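Local coordinates for metallo-carboxypeptidase (Pseudomonas aeruginosa, PDB 4A39), which probably acts as a zinc-dependent M14 metallocarboxypeptidase of the cytosolic type, trimming C-terminal residues, and is bound here to the inhibitor-like ligand (2-guanidinoethylmercapto)succinic acid, at residues A[50-55]-A[84-89]; A[96-101]-A[107-112]; A[169-174]-A[382-387]. All blocks are in the same frame, centred on the assembly; numbering follows the deposited sequence.

Interaction 1: A[50-55]-A[84-89]; sequences QWFHFK and YQAVAS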
loop_
_atom_site.group_PDB
_atom_site.type_symbol
_atom_site.label_atom_id
_atom_site.label_comp_id
_atom_site.label_asym_id
_atom_site.label_seq_id
_atom_site.Cartn_x
_atom_site.Cartn_y
_atom_site.Cartn_z
ATOM N N GLN A 50 10.004 8.281 -6.732
ATOM C CA GLN A 50 9.405 7.478 -7.793
ATOM C C GLN A 50 7.956 7.932 -7.928
ATOM O O GLN A 50 7.466 8.139 -9.035
ATOM C CB GLN A 50 9.451 5.983 -7.465
ATOM C CG GLN A 50 9.017 5.101 -8.638
ATOM C CD GLN A 50 10.170 4.351 -9.290
ATOM O OE1 GLN A 50 11.342 4.639 -9.042
ATOM N NE2 GLN A 50 9.835 3.380 -10.137
ATOM N N TRP A 51 7.281 8.087 -6.790
ATOM C CA TRP A 51 5.893 8.541 -6.769
ATOM C C TRP A 51 5.776 9.973 -7.284
ATOM O O TRP A 51 6.597 10.827 -6.959
ATOM C CB TRP A 51 5.327 8.457 -5.337
ATOM C CG TRP A 51 4.034 9.214 -5.145
ATOM C CD1 TRP A 51 3.896 10.524 -4.771
ATOM C CD2 TRP A 51 2.707 8.724 -5.383
ATOM N NE1 TRP A 51 2.568 10.878 -4.766
ATOM C CE2 TRP A 51 1.816 9.793 -5.141
ATOM C CE3 TRP A 51 2.184 7.485 -5.785
ATOM C CZ2 TRP A 51 0.428 9.662 -5.286
ATOM C CZ3 TRP A 51 0.802 7.355 -5.931
ATOM C CH2 TRP A 51 -0.057 8.440 -5.681
ATOM N N PHE A 52 4.767 10.215 -8.115
ATOM C CA PHE A 52 4.507 11.547 -8.651
ATOM C C PHE A 52 2.997 11.729 -8.669
ATOM O O PHE A 52 2.250 10.753 -8.708
ATOM C CB PHE A 52 5.095 11.702 -10.067
ATOM C CG PHE A 52 4.514 10.759 -11.089
ATOM C CD1 PHE A 52 3.351 11.084 -11.783
ATOM C CD2 PHE A 52 5.147 9.553 -11.372
ATOM C CE1 PHE A 52 2.828 10.220 -12.748
ATOM C CE2 PHE A 52 4.637 8.680 -12.331
ATOM C CZ PHE A 52 3.472 9.015 -13.022
ATOM N N HIS A 53 2.557 12.980 -8.615
ATOM C CA HIS A 53 1.135 13.304 -8.613
ATOM C C HIS A 53 1.013 14.801 -8.870
ATOM O O HIS A 53 1.476 15.613 -8.073
ATOM C CB HIS A 53 0.528 12.941 -7.247
ATOM C CG HIS A 53 -0.948 13.179 -7.145
ATOM N ND1 HIS A 53 -1.634 13.062 -5.955
ATOM C CD2 HIS A 53 -1.869 13.526 -8.077
ATOM C CE1 HIS A 53 -2.912 13.327 -6.157
ATOM N NE2 HIS A 53 -3.082 13.611 -7.436
ATOM N N PHE A 54 0.399 15.167 -9.989
ATOM C CA PHE A 54 0.238 16.575 -10.323
ATOM C C PHE A 54 -1.029 16.852 -11.112
ATOM O O PHE A 54 -1.644 15.941 -11.671
ATOM C CB PHE A 54 1.449 17.100 -11.114
ATOM C CG PHE A 54 1.703 16.375 -12.409
ATOM C CD1 PHE A 54 2.485 15.224 -12.436
ATOM C CD2 PHE A 54 1.166 16.850 -13.608
ATOM C CE1 PHE A 54 2.734 14.556 -13.637
ATOM C CE2 PHE A 54 1.409 16.188 -14.814
ATOM C CZ PHE A 54 2.196 15.039 -14.827
ATOM N N LYS A 55 -1.417 18.122 -11.145
ATOM C CA LYS A 55 -2.608 18.542 -11.870
ATOM C C LYS A 55 -2.229 19.498 -12.995
ATOM O O LYS A 55 -1.330 20.328 -12.846
ATOM C CB LYS A 55 -3.594 19.247 -10.929
ATOM C CG LYS A 55 -4.188 18.361 -9.847
ATOM C CD LYS A 55 -5.278 19.103 -9.083
ATOM C CE LYS A 55 -5.798 18.285 -7.915
ATOM N NZ LYS A 55 -6.865 19.009 -7.164
ATOM N N TYR A 84 5.604 0.185 -17.528
ATOM C CA TYR A 84 4.696 0.945 -16.675
ATOM C C TYR A 84 3.940 2.016 -17.454
ATOM O O TYR A 84 4.527 2.761 -18.241
ATOM C CB TYR A 84 5.461 1.619 -15.532
ATOM C CG TYR A 84 4.599 2.592 -14.760
ATOM C CD1 TYR A 84 3.672 2.141 -13.823
ATOM C CD2 TYR A 84 4.637 3.956 -15.045
ATOM C CE1 TYR A 84 2.788 3.029 -13.195
ATOM C CE2 TYR A 84 3.765 4.847 -14.428
ATOM C CZ TYR A 84 2.841 4.379 -13.511
ATOM O OH TYR A 84 1.960 5.263 -12.938
ATOM N N GLN A 85 2.633 2.089 -17.218
ATOM C CA GLN A 85 1.777 3.077 -17.865
ATOM C C GLN A 85 1.242 4.014 -16.786
ATOM O O GLN A 85 0.657 3.559 -15.804
ATOM C CB GLN A 85 0.599 2.391 -18.567
ATOM C CG GLN A 85 0.986 1.320 -19.586
ATOM C CD GLN A 85 1.879 1.847 -20.694
ATOM O OE1 GLN A 85 3.093 1.626 -20.694
ATOM N NE2 GLN A 85 1.282 2.554 -21.641
ATOM N N ALA A 86 1.450 5.317 -16.968
ATOM C CA ALA A 86 0.986 6.321 -16.011
ATOM C C ALA A 86 -0.535 6.337 -15.899
ATOM O O ALA A 86 -1.235 5.971 -16.840
ATOM C CB ALA A 86 1.481 7.700 -16.425
ATOM N N VAL A 87 -1.036 6.774 -14.746
ATOM C CA VAL A 87 -2.472 6.841 -14.512
ATOM C C VAL A 87 -2.921 8.301 -14.552
ATOM O O VAL A 87 -2.183 9.200 -14.143
ATOM C CB VAL A 87 -2.837 6.235 -13.137
ATOM C CG1 VAL A 87 -4.294 5.828 -13.120
ATOM C CG2 VAL A 87 -1.939 5.042 -12.837
ATOM N N ALA A 88 -4.133 8.530 -15.046
ATOM C CA ALA A 88 -4.670 9.882 -15.150
ATOM C C ALA A 88 -6.149 9.910 -14.790
ATOM O O ALA A 88 -6.802 8.869 -14.731
ATOM C CB ALA A 88 -4.474 10.407 -16.566
ATOM N N SER A 89 -6.670 11.109 -14.545
ATOM C CA SER A 89 -8.078 11.276 -14.210
ATOM C C SER A 89 -8.534 12.710 -14.429
ATOM O O SER A 89 -7.822 13.652 -14.091
ATOM C CB SER A 89 -8.331 10.896 -12.753
ATOM O OG SER A 89 -9.682 11.145 -12.406
#

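Interaction 2: A[96-101]-A[107-112]; sequences FRVPSQ and LHFQLE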
loop_
_atom_site.group_PDB
_atom_site.type_symbol
_atom_site.label_atom_id
_atom_site.label_comp_id
_atom_site.label_asym_id
_atom_site.label_seq_id
_atom_site.Cartn_x
_atom_site.Cartn_y
_atom_site.Cartn_z
ATOM N N PHE A 96 -7.655 6.286 -15.303
ATOM C CA PHE A 96 -7.339 5.488 -16.484
ATOM C C PHE A 96 -5.860 5.544 -16.858
ATOM O O PHE A 96 -5.180 6.535 -16.600
ATOM C CB PHE A 96 -8.172 5.966 -17.677
ATOM C CG PHE A 96 -8.064 7.446 -17.946
ATOM C CD1 PHE A 96 -8.900 8.353 -17.300
ATOM C CD2 PHE A 96 -7.133 7.929 -18.860
ATOM C CE1 PHE A 96 -8.812 9.724 -17.565
ATOM C CE2 PHE A 96 -7.035 9.292 -19.131
ATOM C CZ PHE A 96 -7.876 10.192 -18.484
ATOM N N ARG A 97 -5.371 4.472 -17.470
ATOM C CA ARG A 97 -3.973 4.398 -17.886
ATOM C C ARG A 97 -3.787 5.093 -19.234
ATOM O O ARG A 97 -4.700 5.108 -20.067
ATOM C CB ARG A 97 -3.539 2.930 -17.999
ATOM C CG ARG A 97 -3.610 2.139 -16.691
ATOM C CD ARG A 97 -2.428 2.441 -15.770
ATOM N NE ARG A 97 -2.592 1.780 -14.473
ATOM C CZ ARG A 97 -1.586 1.451 -13.666
ATOM N NH1 ARG A 97 -0.333 1.717 -14.014
ATOM N NH2 ARG A 97 -1.833 0.855 -12.505
ATOM N N VAL A 98 -2.608 5.673 -19.440
ATOM C CA VAL A 98 -2.292 6.362 -20.688
ATOM C C VAL A 98 -1.015 5.791 -21.301
ATOM O O VAL A 98 -0.139 5.299 -20.592
ATOM C CB VAL A 98 -2.107 7.882 -20.463
ATOM C CG1 VAL A 98 -3.430 8.511 -20.039
ATOM C CG2 VAL A 98 -1.034 8.130 -19.405
ATOM N N PRO A 99 -0.899 5.844 -22.636
ATOM C CA PRO A 99 0.281 5.331 -23.341
ATOM C C PRO A 99 1.574 5.896 -22.758
ATOM O O PRO A 99 1.749 7.115 -22.677
ATOM C CB PRO A 99 0.047 5.789 -24.780
ATOM C CG PRO A 99 -1.441 5.744 -24.901
ATOM C CD PRO A 99 -1.901 6.355 -23.588
ATOM N N SER A 100 2.480 5.009 -22.359
ATOM C CA SER A 100 3.745 5.432 -21.771
ATOM C C SER A 100 4.920 4.623 -22.313
ATOM O O SER A 100 4.758 3.465 -22.696
ATOM C CB SER A 100 3.683 5.274 -20.247
ATOM O OG SER A 100 2.516 5.885 -19.724
ATOM N N GLN A 101 6.096 5.248 -22.350
ATOM C CA GLN A 101 7.314 4.588 -22.816
ATOM C C GLN A 101 8.458 5.040 -21.917
ATOM O O GLN A 101 8.373 6.089 -21.275
ATOM C CB GLN A 101 7.649 4.978 -24.258
ATOM C CG GLN A 101 6.496 4.940 -25.243
ATOM C CD GLN A 101 5.615 6.169 -25.156
ATOM O OE1 GLN A 101 6.111 7.297 -25.042
ATOM N NE2 GLN A 101 4.307 5.965 -25.231
ATOM N N LEU A 107 10.679 8.895 -18.373
ATOM C CA LEU A 107 9.364 8.296 -18.589
ATOM C C LEU A 107 8.555 9.273 -19.424
ATOM O O LEU A 107 8.513 10.463 -19.116
ATOM C CB LEU A 107 8.631 8.062 -17.261
ATOM C CG LEU A 107 7.228 7.451 -17.395
ATOM C CD1 LEU A 107 7.353 5.980 -17.764
ATOM C CD2 LEU A 107 6.454 7.601 -16.099
ATOM N N HIS A 108 7.919 8.767 -20.477
ATOM C CA HIS A 108 7.099 9.595 -21.350
ATOM C C HIS A 108 5.678 9.052 -21.401
ATOM O O HIS A 108 5.470 7.843 -21.369
ATOM C CB HIS A 108 7.649 9.593 -22.783
ATOM C CG HIS A 108 9.112 9.895 -22.879
ATOM N ND1 HIS A 108 10.075 8.911 -22.944
ATOM C CD2 HIS A 108 9.775 11.075 -22.910
ATOM C CE1 HIS A 108 11.271 9.473 -23.012
ATOM N NE2 HIS A 108 11.116 10.785 -22.991
ATOM N N PHE A 109 4.700 9.950 -21.466
ATOM C CA PHE A 109 3.313 9.541 -21.609
ATOM C C PHE A 109 2.549 10.623 -22.364
ATOM O O PHE A 109 2.877 11.811 -22.269
ATOM C CB PHE A 109 2.667 9.180 -20.252
ATOM C CG PHE A 109 2.872 10.193 -19.153
ATOM C CD1 PHE A 109 1.952 11.218 -18.949
ATOM C CD2 PHE A 109 3.938 10.063 -18.268
ATOM C CE1 PHE A 109 2.087 12.097 -17.871
ATOM C CE2 PHE A 109 4.083 10.940 -17.183
ATOM C CZ PHE A 109 3.155 11.956 -16.988
ATOM N N GLN A 110 1.558 10.202 -23.146
ATOM C CA GLN A 110 0.783 11.132 -23.954
ATOM C C GLN A 110 -0.723 11.047 -23.746
ATOM O O GLN A 110 -1.273 9.985 -23.434
ATOM C CB GLN A 110 1.074 10.917 -25.448
ATOM C CG GLN A 110 2.553 10.908 -25.847
ATOM C CD GLN A 110 3.251 9.594 -25.538
ATOM O OE1 GLN A 110 2.733 8.517 -25.831
ATOM N NE2 GLN A 110 4.443 9.680 -24.953
ATOM N N LEU A 111 -1.389 12.180 -23.947
ATOM C CA LEU A 111 -2.835 12.260 -23.815
ATOM C C LEU A 111 -3.393 13.446 -24.578
ATOM O O LEU A 111 -2.817 14.535 -24.558
ATOM C CB LEU A 111 -3.238 12.408 -22.342
ATOM C CG LEU A 111 -4.734 12.635 -22.078
ATOM C CD1 LEU A 111 -5.515 11.363 -22.399
ATOM C CD2 LEU A 111 -4.947 13.029 -20.624
ATOM N N GLU A 112 -4.500 13.229 -25.281
ATOM C CA GLU A 112 -5.189 14.318 -25.963
ATOM C C GLU A 112 -6.401 14.453 -25.044
ATOM O O GLU A 112 -7.398 13.743 -25.208
ATOM C CB GLU A 112 -5.635 13.918 -27.368
ATOM C CG GLU A 112 -6.266 15.074 -28.130
ATOM C CD GLU A 112 -6.799 14.670 -29.487
ATOM O OE1 GLU A 112 -6.072 13.985 -30.232
ATOM O OE2 GLU A 112 -7.945 15.049 -29.810
#

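Interaction 3: A[169-174]-A[382-387]; sequences SHLKLW and VLVDEL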
loop_
_atom_site.group_PDB
_atom_site.type_symbol
_atom_site.label_atom_id
_atom_site.label_comp_id
_atom_site.label_asym_id
_atom_site.label_seq_id
_atom_site.Cartn_x
_atom_site.Cartn_y
_atom_site.Cartn_z
ATOM N N SER A 169 -13.404 -14.233 22.258
ATOM C CA SER A 169 -12.514 -14.686 21.192
ATOM C C SER A 169 -11.108 -14.756 21.778
ATOM O O SER A 169 -10.872 -14.268 22.884
ATOM C CB SER A 169 -12.546 -13.713 20.009
ATOM O OG SER A 169 -12.122 -12.416 20.394
ATOM N N HIS A 170 -10.168 -15.344 21.049
ATOM C CA HIS A 170 -8.816 -15.464 21.579
ATOM C C HIS A 170 -7.692 -15.132 20.606
ATOM O O HIS A 170 -6.552 -14.927 21.028
ATOM C CB HIS A 170 -8.614 -16.875 22.139
ATOM C CG HIS A 170 -8.825 -17.960 21.131
ATOM N ND1 HIS A 170 -7.861 -18.329 20.219
ATOM C CD2 HIS A 170 -9.903 -18.740 20.874
ATOM C CE1 HIS A 170 -8.333 -19.288 19.442
ATOM N NE2 HIS A 170 -9.571 -19.554 19.818
ATOM N N LEU A 171 -7.996 -15.080 19.312
ATOM C CA LEU A 171 -6.965 -14.777 18.324
ATOM C C LEU A 171 -6.905 -13.292 17.986
ATOM O O LEU A 171 -7.926 -12.608 17.987
ATOM C CB LEU A 171 -7.207 -15.589 17.046
ATOM C CG LEU A 171 -7.159 -17.112 17.203
ATOM C CD1 LEU A 171 -7.480 -17.777 15.879
ATOM C CD2 LEU A 171 -5.782 -17.537 17.693
ATOM N N LYS A 172 -5.700 -12.801 17.704
ATOM C CA LYS A 172 -5.488 -11.398 17.347
ATOM C C LYS A 172 -4.867 -11.353 15.960
ATOM O O LYS A 172 -3.712 -11.737 15.782
ATOM C CB LYS A 172 -4.540 -10.714 18.338
ATOM C CG LYS A 172 -5.050 -10.654 19.765
ATOM C CD LYS A 172 -5.100 -12.025 20.404
ATOM C CE LYS A 172 -3.723 -12.504 20.815
ATOM N NZ LYS A 172 -3.827 -13.812 21.526
ATOM N N LEU A 173 -5.634 -10.884 14.979
ATOM C CA LEU A 173 -5.148 -10.816 13.603
ATOM C C LEU A 173 -4.806 -9.375 13.237
ATOM O O LEU A 173 -5.690 -8.517 13.159
ATOM C CB LEU A 173 -6.214 -11.361 12.653
ATOM C CG LEU A 173 -6.911 -12.657 13.079
ATOM C CD1 LEU A 173 -7.815 -13.109 11.948
ATOM C CD2 LEU A 173 -5.897 -13.739 13.419
ATOM N N TRP A 174 -3.520 -9.123 13.006
ATOM C CA TRP A 174 -3.042 -7.788 12.675
ATOM C C TRP A 174 -2.787 -7.516 11.201
ATOM O O TRP A 174 -2.174 -8.326 10.494
ATOM C CB TRP A 174 -1.746 -7.494 13.433
ATOM C CG TRP A 174 -1.896 -7.393 14.915
ATOM C CD1 TRP A 174 -2.208 -8.398 15.789
ATOM C CD2 TRP A 174 -1.707 -6.216 15.706
ATOM N NE1 TRP A 174 -2.223 -7.916 17.080
ATOM C CE2 TRP A 174 -1.917 -6.580 17.056
ATOM C CE3 TRP A 174 -1.380 -4.886 15.404
ATOM C CZ2 TRP A 174 -1.808 -5.660 18.105
ATOM C CZ3 TRP A 174 -1.272 -3.969 16.447
ATOM C CH2 TRP A 174 -1.486 -4.363 17.784
ATOM N N VAL A 382 -11.121 -19.180 6.498
ATOM C CA VAL A 382 -10.871 -20.603 6.279
ATOM C C VAL A 382 -9.740 -21.146 7.150
ATOM O O VAL A 382 -9.801 -22.281 7.624
ATOM C CB VAL A 382 -10.505 -20.888 4.802
ATOM C CG1 VAL A 382 -10.159 -22.363 4.621
ATOM C CG2 VAL A 382 -11.660 -20.498 3.899
ATOM N N LEU A 383 -8.717 -20.327 7.364
ATOM C CA LEU A 383 -7.546 -20.728 8.140
ATOM C C LEU A 383 -7.607 -20.454 9.639
ATOM O O LEU A 383 -6.710 -20.866 10.371
ATOM C CB LEU A 383 -6.299 -20.023 7.598
ATOM C CG LEU A 383 -6.036 -19.998 6.093
ATOM C CD1 LEU A 383 -4.753 -19.222 5.832
ATOM C CD2 LEU A 383 -5.926 -21.413 5.555
ATOM N N VAL A 384 -8.648 -19.768 10.099
ATOM C CA VAL A 384 -8.740 -19.410 11.513
ATOM C C VAL A 384 -8.425 -20.516 12.526
ATOM O O VAL A 384 -7.702 -20.274 13.495
ATOM C CB VAL A 384 -10.123 -18.789 11.845
ATOM C CG1 VAL A 384 -11.187 -19.865 11.922
ATOM C CG2 VAL A 384 -10.033 -18.005 13.145
ATOM N N ASP A 385 -8.943 -21.722 12.309
ATOM C CA ASP A 385 -8.696 -22.823 13.242
ATOM C C ASP A 385 -7.278 -23.390 13.182
ATOM O O ASP A 385 -6.894 -24.200 14.032
ATOM C CB ASP A 385 -9.689 -23.964 13.002
ATOM C CG ASP A 385 -11.128 -23.540 13.214
ATOM O OD1 ASP A 385 -11.407 -22.888 14.239
ATOM O OD2 ASP A 385 -11.984 -23.870 12.362
ATOM N N GLU A 386 -6.504 -22.967 12.187
ATOM C CA GLU A 386 -5.138 -23.464 12.013
ATOM C C GLU A 386 -4.054 -22.480 12.451
ATOM O O GLU A 386 -2.887 -22.851 12.557
ATOM C CB GLU A 386 -4.903 -23.823 10.541
ATOM C CG GLU A 386 -5.855 -24.866 9.987
ATOM C CD GLU A 386 -5.733 -25.021 8.484
ATOM O OE1 GLU A 386 -4.608 -25.251 7.991
ATOM O OE2 GLU A 386 -6.768 -24.920 7.793
ATOM N N LEU A 387 -4.431 -21.230 12.698
ATOM C CA LEU A 387 -3.455 -20.214 13.093
ATOM C C LEU A 387 -2.733 -20.505 14.404
ATOM O O LEU A 387 -1.576 -20.109 14.579
ATOM C CB LEU A 387 -4.128 -18.840 13.145
ATOM C CG LEU A 387 -4.616 -18.365 11.772
ATOM C CD1 LEU A 387 -5.390 -17.068 11.924
ATOM C CD2 LEU A 387 -3.429 -18.182 10.835
#

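Interaction 1: A[50-55]-A[84-89]
Inside the mainly antiparallel beta-sandwich of the N-terminal domain, which accompanies the catalytic domain in cytosolic carboxypeptidases, the ring of F52 reaches across to Y84 and A86. The two segments are not neighbours in the sheet: strand 118-121 runs between strands 53-57 and 87-89, and the closest pair of CA atoms, those of F52 and A86, is 9.7 Å apart. Side chains alone therefore bridge the gap, without a hydrogen bond between the segments and with only a small buried surface. CZ of F52 makes the closest approaches. With CG held between its own backbone N and carbonyl carbon (chi1 62°), the ring turns into the interior, where it also packs on L69. The methyl CB of A86 sits at the ring edge, close to the ring plane, 4.2 Å from F52 CZ. Y84 comes from the opposite direction: its CG lies anti to the backbone N (chi1 171°), which extends the phenol toward F52 and leaves Y84 CE2 4.4 Å from F52 CZ. All three residues are buried. Behind A86, its backbone N is bonded to S100 OG of the next strand, while the backbone of F52 pairs with that of Y122. The phenol oxygen passes F52 at 4.0 Å, Y84 OH to F52 CZ, and is hydrogen-bonded to the carbonyl O of Y122.

Interaction 2: A[96-101]-A[107-112]
L107 lays its CD1 against the carbonyl O of Q101, 3.7 Å away. At H108 the backbones close a pair of hydrogen bonds: H108 N gives to Q101 O at 2.8 Å, and Q101 N gives back to H108 O. The imidazole of H108 is held at its far end by D105, within the turn, through NE2. F109 faces S100 as a non-hydrogen-bonded antiparallel pair. Its CB packs 3.3 Å from S100 OG and 3.9 Å from V98 CG2, and its ring continues into the sandwich interior toward F67 and F120. The hydroxyl of S100 gives a hydrogen bond to V98 O. This is the beta hairpin of strands 96-103 and 106-111 in the N-terminal domain, its first strand interrupted near V98 and P99. Q110 sends its N-H to P99 O at 3.1 Å, and on the same face as H108 its amide meets that of Q101 in a reciprocal pair: Q110 NE2 to Q101 OE1 at 2.9 Å and Q101 NE2 to Q110 OE1 at 3.1 Å. Both bonds fall on in-plane lone pairs, and the amides are 24° from coplanar. Each chain bends at chi2 (80° in Q101), which brings the two ends together. L111 returns to the F109 face, its CD1 touching V98 CG1 and, 4.2 Å away, the ring edge of F96 at CE2.

Interaction 3: A[169-174]-A[382-387]
L171 and L173 project from one face of their strand onto V384 and L387, and every atom that meets across the contact is a methyl, a methylene or a carbonyl oxygen. L171 does most with a single branch: its CD1 lies 3.7 Å from V384 CG2 and 3.5 Å from V384 O, with L387 CB farther off at 4.5 Å. V384 carries CG2 anti to its backbone N, which turns that methyl toward the strand. L173 meets L387 at about a right angle, CD2 to CD1 at 3.7 Å, both groups buried. Here the chain's last residues, at the close of the C-terminal helix, pack on the N-terminal end of strand 171-177, a central strand of the mixed sheet in the alpha/beta catalytic domain. On one side the backbone of L171 bonds to K211 and D213, and that of L173 to D213 and Y215; on the other K172 pairs with D267. On the other face of the strand W174 stacks on Y215 and leans against helix 252-264. K172 NZ spans back to H170 O at 3.0 Å, nearly along the C=O axis, and has a salt bridge with D267 as well. On the C-terminal side, E386 N reaches L383 O at 2.8 Å, while polar groups anchor this end from outside: D385 forms a salt bridge with K211, E386 another with R302 of helix 294-308, and L387 O accepts from R295.

Overall arrangement
Interactions 1 and 2 belong to one sheet of the N-terminal domain, their centres about 9 Å apart, and they join directly: A88 N lies 2.7 Å from F96 O where strands 87-89 and 96-103 pair, and Q85 O is 2.8 Å from R97 NH1. Interaction 3 lies on the opposite side of the chain's centre, in the catalytic domain, about 38 Å (centre to centre) from interaction 1 and 44 Å from interaction 2. Interaction 1 is the one nearer the zinc site: the side chain of Y84 is about 12 Å from that of the zinc ligand E183, and W51 stacks on H184 beside it. Strand 171-177 of interaction 3 leads on to H180 and E183.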